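PDB 3JW4: transcriptional regulator, MarR/EmrR family from Clostridium acetobutylicum, which probably binds DNA as a winged helix-turn-helix dimer of the MarR family and regulates transcription of target genes. Local coordinates for the interface of chains A and B. Numbering follows the deposited sequence. Chains: chain A/B, Transcriptional regulator, MarR/EmrR family.

Contact 1: the interface of chains A and B. Residues chain A 18, 21-22, 25; chain B 141-142, 145.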
# COMPACT_ATOMS: atom_id res chain seq x y z
N LEU A 18 -3.92 10.89 -0.52
CA LEU A 18 -3.12 11.02 -1.75
C LEU A 18 -1.81 10.20 -1.69
O LEU A 18 -1.42 9.56 -2.66
CB LEU A 18 -2.83 12.48 -2.02
CG LEU A 18 -4.08 13.30 -2.38
CD1 LEU A 18 -3.78 14.80 -2.31
CD2 LEU A 18 -4.57 12.87 -3.76
N SER A 21 -2.72 6.43 -2.12
CA SER A 21 -3.25 6.13 -3.43
C SER A 21 -2.13 6.15 -4.46
O SER A 21 -1.98 5.19 -5.25
CB SER A 21 -4.41 7.11 -3.77
OG SER A 21 -4.69 7.12 -5.15
N ILE A 22 -1.27 7.17 -4.41
CA ILE A 22 -0.13 7.19 -5.29
C ILE A 22 0.78 6.00 -4.98
O ILE A 22 1.23 5.30 -5.90
CB ILE A 22 0.68 8.51 -5.20
CG1 ILE A 22 -0.16 9.69 -5.68
CG2 ILE A 22 1.96 8.38 -6.00
CD1 ILE A 22 0.36 11.05 -5.19
N LYS A 25 -0.60 3.05 -6.64
CA LYS A 25 -0.39 3.10 -8.08
C LYS A 25 1.06 2.84 -8.53
O LYS A 25 1.28 2.53 -9.71
CB LYS A 25 -0.86 4.43 -8.63
CG LYS A 25 -2.35 4.59 -8.56
CD LYS A 25 -2.75 5.98 -8.86
CE LYS A 25 -4.24 6.14 -8.87
NZ LYS A 25 -4.60 7.54 -9.18
N LEU B 141 0.36 16.84 -5.29
CA LEU B 141 -0.06 15.46 -5.08
C LEU B 141 -1.39 15.18 -5.80
O LEU B 141 -1.60 14.09 -6.32
CB LEU B 141 -0.16 15.10 -3.60
CG LEU B 141 1.12 15.04 -2.75
CD1 LEU B 141 0.72 14.83 -1.28
CD2 LEU B 141 2.05 13.99 -3.21
N ILE B 142 -2.28 16.16 -5.85
CA ILE B 142 -3.51 15.99 -6.61
C ILE B 142 -3.15 15.75 -8.08
O ILE B 142 -3.69 14.82 -8.70
CB ILE B 142 -4.44 17.19 -6.45
CG1 ILE B 142 -5.01 17.25 -5.03
CG2 ILE B 142 -5.66 17.10 -7.40
CD1 ILE B 142 -5.71 18.61 -4.75
N ASN B 145 -1.45 12.19 -8.57
CA ASN B 145 -2.45 11.14 -8.43
C ASN B 145 -3.39 11.10 -9.65
O ASN B 145 -3.69 10.03 -10.15
CB ASN B 145 -3.21 11.32 -7.13
CG ASN B 145 -4.19 10.19 -6.87
OD1 ASN B 145 -3.81 9.02 -6.84
ND2 ASN B 145 -5.47 10.55 -6.69

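Contact 2: the interface of chains A and B. Residues chain A 12-16; chain B 122, 125, 138.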
# COMPACT_ATOMS: atom_id res chain seq x y z
N ASP A 12 -11.42 14.34 4.80
CA ASP A 12 -10.75 15.12 5.89
C ASP A 12 -9.29 14.69 6.22
O ASP A 12 -8.66 15.28 7.10
CB ASP A 12 -11.59 15.10 7.15
CG ASP A 12 -11.99 13.70 7.55
OD1 ASP A 12 -11.37 12.76 7.00
OD2 ASP A 12 -12.91 13.56 8.40
N THR A 13 -8.77 13.67 5.54
CA THR A 13 -7.33 13.34 5.64
C THR A 13 -6.75 13.25 4.24
O THR A 13 -6.27 12.20 3.82
CB THR A 13 -7.06 12.04 6.48
OG1 THR A 13 -7.55 10.88 5.80
CG2 THR A 13 -7.68 12.14 7.91
N PRO A 14 -6.81 14.37 3.49
CA PRO A 14 -6.44 14.36 2.06
C PRO A 14 -4.96 14.06 1.76
O PRO A 14 -4.70 13.35 0.81
CB PRO A 14 -6.80 15.79 1.60
CG PRO A 14 -6.80 16.59 2.85
CD PRO A 14 -7.30 15.69 3.90
N TYR A 15 -4.02 14.56 2.56
CA TYR A 15 -2.62 14.20 2.33
C TYR A 15 -2.40 12.68 2.48
O TYR A 15 -1.79 12.06 1.62
CB TYR A 15 -1.67 14.95 3.26
CG TYR A 15 -1.60 16.44 3.06
CD1 TYR A 15 -0.95 16.98 1.97
CD2 TYR A 15 -2.11 17.30 4.01
CE1 TYR A 15 -0.86 18.35 1.80
CE2 TYR A 15 -2.02 18.67 3.85
CZ TYR A 15 -1.40 19.18 2.76
OH TYR A 15 -1.33 20.54 2.62
N SER A 16 -2.89 12.08 3.57
CA SER A 16 -2.76 10.62 3.74
C SER A 16 -3.43 9.86 2.62
O SER A 16 -2.88 8.90 2.11
CB SER A 16 -3.34 10.14 5.06
OG SER A 16 -2.95 10.98 6.13
N GLU B 122 -2.54 12.39 9.95
CA GLU B 122 -2.57 13.40 8.89
C GLU B 122 -1.75 14.63 9.27
O GLU B 122 -1.00 15.18 8.45
CB GLU B 122 -4.02 13.82 8.60
CG GLU B 122 -4.20 14.98 7.60
CD GLU B 122 -4.13 14.53 6.14
OE1 GLU B 122 -3.90 13.34 5.87
OE2 GLU B 122 -4.32 15.39 5.26
N ILE B 125 2.05 14.72 8.82
CA ILE B 125 2.56 15.03 7.49
C ILE B 125 2.98 16.48 7.39
O ILE B 125 4.05 16.77 6.86
CB ILE B 125 1.54 14.70 6.39
CG1 ILE B 125 1.22 13.19 6.42
CG2 ILE B 125 2.08 15.15 5.04
CD1 ILE B 125 0.03 12.74 5.55
N MSE B 138 -0.20 19.88 -1.58
CA MSE B 138 -1.57 19.44 -1.89
C MSE B 138 -1.80 19.52 -3.38
O MSE B 138 -2.28 18.58 -3.99
CB MSE B 138 -2.61 20.30 -1.18
CG MSE B 138 -4.08 19.87 -1.47
SE MSE B 138 -4.35 18.11 -0.75
CE MSE B 138 -4.93 18.68 1.05

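Contact 3: the interface of chains A and B. Residues chain A 122, 125, 138, 141; chain B 13-16.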
# COMPACT_ATOMS: atom_id res chain seq x y z
N GLU A 122 8.76 5.86 -12.03
CA GLU A 122 9.36 7.04 -11.41
C GLU A 122 9.32 8.23 -12.37
O GLU A 122 8.99 9.34 -11.98
CB GLU A 122 10.80 6.74 -10.99
CG GLU A 122 11.63 7.94 -10.53
CD GLU A 122 11.38 8.35 -9.10
OE1 GLU A 122 10.59 7.68 -8.38
OE2 GLU A 122 11.97 9.38 -8.71
N ILE A 125 5.99 10.15 -12.72
CA ILE A 125 5.49 10.98 -11.62
C ILE A 125 5.50 12.46 -11.99
O ILE A 125 4.66 13.22 -11.51
CB ILE A 125 6.32 10.77 -10.31
CG1 ILE A 125 6.01 9.37 -9.74
CG2 ILE A 125 6.01 11.84 -9.27
CD1 ILE A 125 7.06 8.85 -8.76
N MSE A 138 10.20 17.28 -4.70
CA MSE A 138 11.39 16.64 -4.15
C MSE A 138 11.79 17.29 -2.84
O MSE A 138 11.98 16.61 -1.85
CB MSE A 138 12.52 16.66 -5.14
CG MSE A 138 13.77 16.01 -4.60
SE MSE A 138 13.43 14.15 -4.12
CE MSE A 138 13.55 13.54 -5.82
N LEU A 141 8.97 16.43 -0.16
CA LEU A 141 8.96 15.04 0.26
C LEU A 141 10.16 14.72 1.16
O LEU A 141 10.02 14.00 2.15
CB LEU A 141 8.93 14.07 -0.93
CG LEU A 141 7.63 13.99 -1.73
CD1 LEU A 141 7.86 13.07 -2.93
CD2 LEU A 141 6.45 13.49 -0.87
N THR B 13 15.03 5.19 -7.31
CA THR B 13 13.84 5.91 -7.77
C THR B 13 13.43 6.89 -6.66
O THR B 13 12.62 6.57 -5.79
CB THR B 13 12.72 4.91 -8.10
OG1 THR B 13 12.53 4.01 -6.99
CG2 THR B 13 13.11 4.07 -9.36
N PRO B 14 13.99 8.10 -6.69
CA PRO B 14 13.90 8.95 -5.50
C PRO B 14 12.51 9.37 -5.05
O PRO B 14 12.24 9.22 -3.86
CB PRO B 14 14.75 10.17 -5.85
CG PRO B 14 15.57 9.78 -6.98
CD PRO B 14 14.99 8.57 -7.65
N TYR B 15 11.64 9.85 -5.94
CA TYR B 15 10.28 10.21 -5.56
C TYR B 15 9.52 9.01 -4.99
O TYR B 15 8.87 9.13 -3.94
CB TYR B 15 9.45 10.71 -6.74
CG TYR B 15 9.75 12.07 -7.33
CD1 TYR B 15 9.84 13.21 -6.55
CD2 TYR B 15 9.84 12.22 -8.71
CE1 TYR B 15 10.09 14.50 -7.16
CE2 TYR B 15 10.09 13.46 -9.29
CZ TYR B 15 10.19 14.60 -8.51
OH TYR B 15 10.42 15.80 -9.15
N SER B 16 9.60 7.87 -5.70
CA SER B 16 8.92 6.66 -5.29
C SER B 16 9.40 6.19 -3.92
O SER B 16 8.61 5.75 -3.09
CB SER B 16 9.18 5.54 -6.28
OG SER B 16 8.62 5.85 -7.53

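Contact 1: the interface of chains A and B
The side-chain oxygen OD1 of B:Asn145 accepts hydrogen bonds from both the hydroxyl of A:Ser21 (OG to OD1 2.7 Å) and the side-chain amino group of A:Lys25 (NZ to OD1 2.9 Å). The site belongs to the helical dimerisation region typical of MarR regulators, where helix 14-25 of chain A packs on helix 131-146 of chain B. The donors reach the amide oxygen from opposite faces of its plane: the serine is tilted 30° from it, whereas the lysine stands well above it. Asparagine suits the place because its oxygen takes both donors while its CB still packs on aliphatic neighbours; serine's short hydroxyl just reaches across. A:Lys25 NZ also bonds the backbone oxygen O of B:Asn145 at 2.8 Å, near the C-terminal end of helix 131-146, whose partial negative charge would probably favour a positively charged lysine. Its chain, extended beyond CG, spans to both oxygens. With CG anti to the backbone N (chi1 -175°), B:Asn145 turns its amide towards A:Ser21 and rests CB on CG1 of A:Ile22 (3.8 Å). A:Leu18 divides its methyls: CD2 lies against CB of B:Asn145, while CD1 touches CG1 of B:Ile142 and CB of B:Leu141, each at 3.9 Å.

Contact 2: the interface of chains A and B
The N-terminal turn of helix 14-25 in chain A, with the loop residues just before it, meets helices 105-126 and 131-146 of chain B in the dimerisation region of this MarR-family protein. B:Glu122 acts as an N-terminal cap supplied by the partner chain. Its carboxylate receives the first backbone N-H groups of the helix: A:Tyr15 N bonds OE2 of B:Glu122 at 2.8 Å on the syn lone pair, and A:Ser16 N bonds OE1 of B:Glu122 at 2.8 Å, also on the syn side and fairly straight (164° at H). The hydroxyl of A:Ser16 adds a further bond, OG to OE1 of B:Glu122 2.6 Å, arriving nearly along the C-O axis. Glutamate suits this position because one carboxylate can serve two successive amides, and its negative charge would probably be favoured by the positive end of the helix dipole. The chain bends at chi2 (82°), bringing the carboxylate round to the helix start. A:Pro14, which has no N-H to offer, is well placed as the first helical residue. Its CG lies 3.3 Å from the methyl CE of B:Met138, a selenomethionine, tighter than usual contact. That methyl also sits over the centre of one face of the A:Tyr15 ring, 3.9 Å above its plane. B:Ile125 adds CD1 against CB of A:Tyr15 at 3.6 Å.

Contact 3: the interface of chains A and B
The aromatic ring of B:Tyr15 forms the apolar centre, set among A:Ile125, A:Met138 and A:Leu141 in the helical dimer interface of this MarR-family regulator. A:Met138, present as selenomethionine, is bent at chi2 and chi3, which curls its methyl CE back to touch CD1 of B:Tyr15 (3.8 Å) and CB of B:Pro14 (3.6 Å). A long, flexible side chain suits this role, since it can follow the shapes of both rings. The backbone N of A:Met138 lies at the ring edge, in its plane, rather than over a face. A:Ile125 runs past the tyrosine in the opposite direction, placing its CD1 against B:Tyr15 CB (3.6 Å) and its CG2 near B:Tyr15 CD2 (3.9 Å), while the methyl CD1 of A:Leu141 makes a looser contact with CD1 of the ring. Outward from here the start of helix 14-35 of chain B meets the carboxylate of A:Glu122. CG of A:Glu122 is anti to its backbone N (chi1 171°), and a bend at chi2 turns both oxygens towards the helix start. OE2 and OE1 of A:Glu122 each accept on the syn lone pair, from B:Tyr15 N at 2.8 Å (151° at H) and B:Ser16 N at 2.9 Å (159° at H). Serine suits its place because its short side chain can reinforce the backbone bond: OG of B:Ser16 reaches A:Glu122 OE1 at 2.8 Å, nearly in line with the C-O bond. B:Thr13 borders this polar rim, its CA against the carboxylate carbon CD of A:Glu122.

Contacts 2 and 3 are near-equivalent patches related by the two-fold, their C-alpha centres about 18 Å apart; the C-alpha centre of contact 1 lies about 11 Å from that of contact 2 and 12 Å from that of contact 3. Contacts 1 and 2 share helix 14-25 of chain A and helix 131-146 of chain B, and so follow one helix from its start into its later turns. Leu141 appears in contact 1 from chain B and in contact 3 from chain A. The N-terminal turn of each chain thus docks on the partner on either side of the two-fold, which may influence how the two DNA-binding lobes are placed relative to each other.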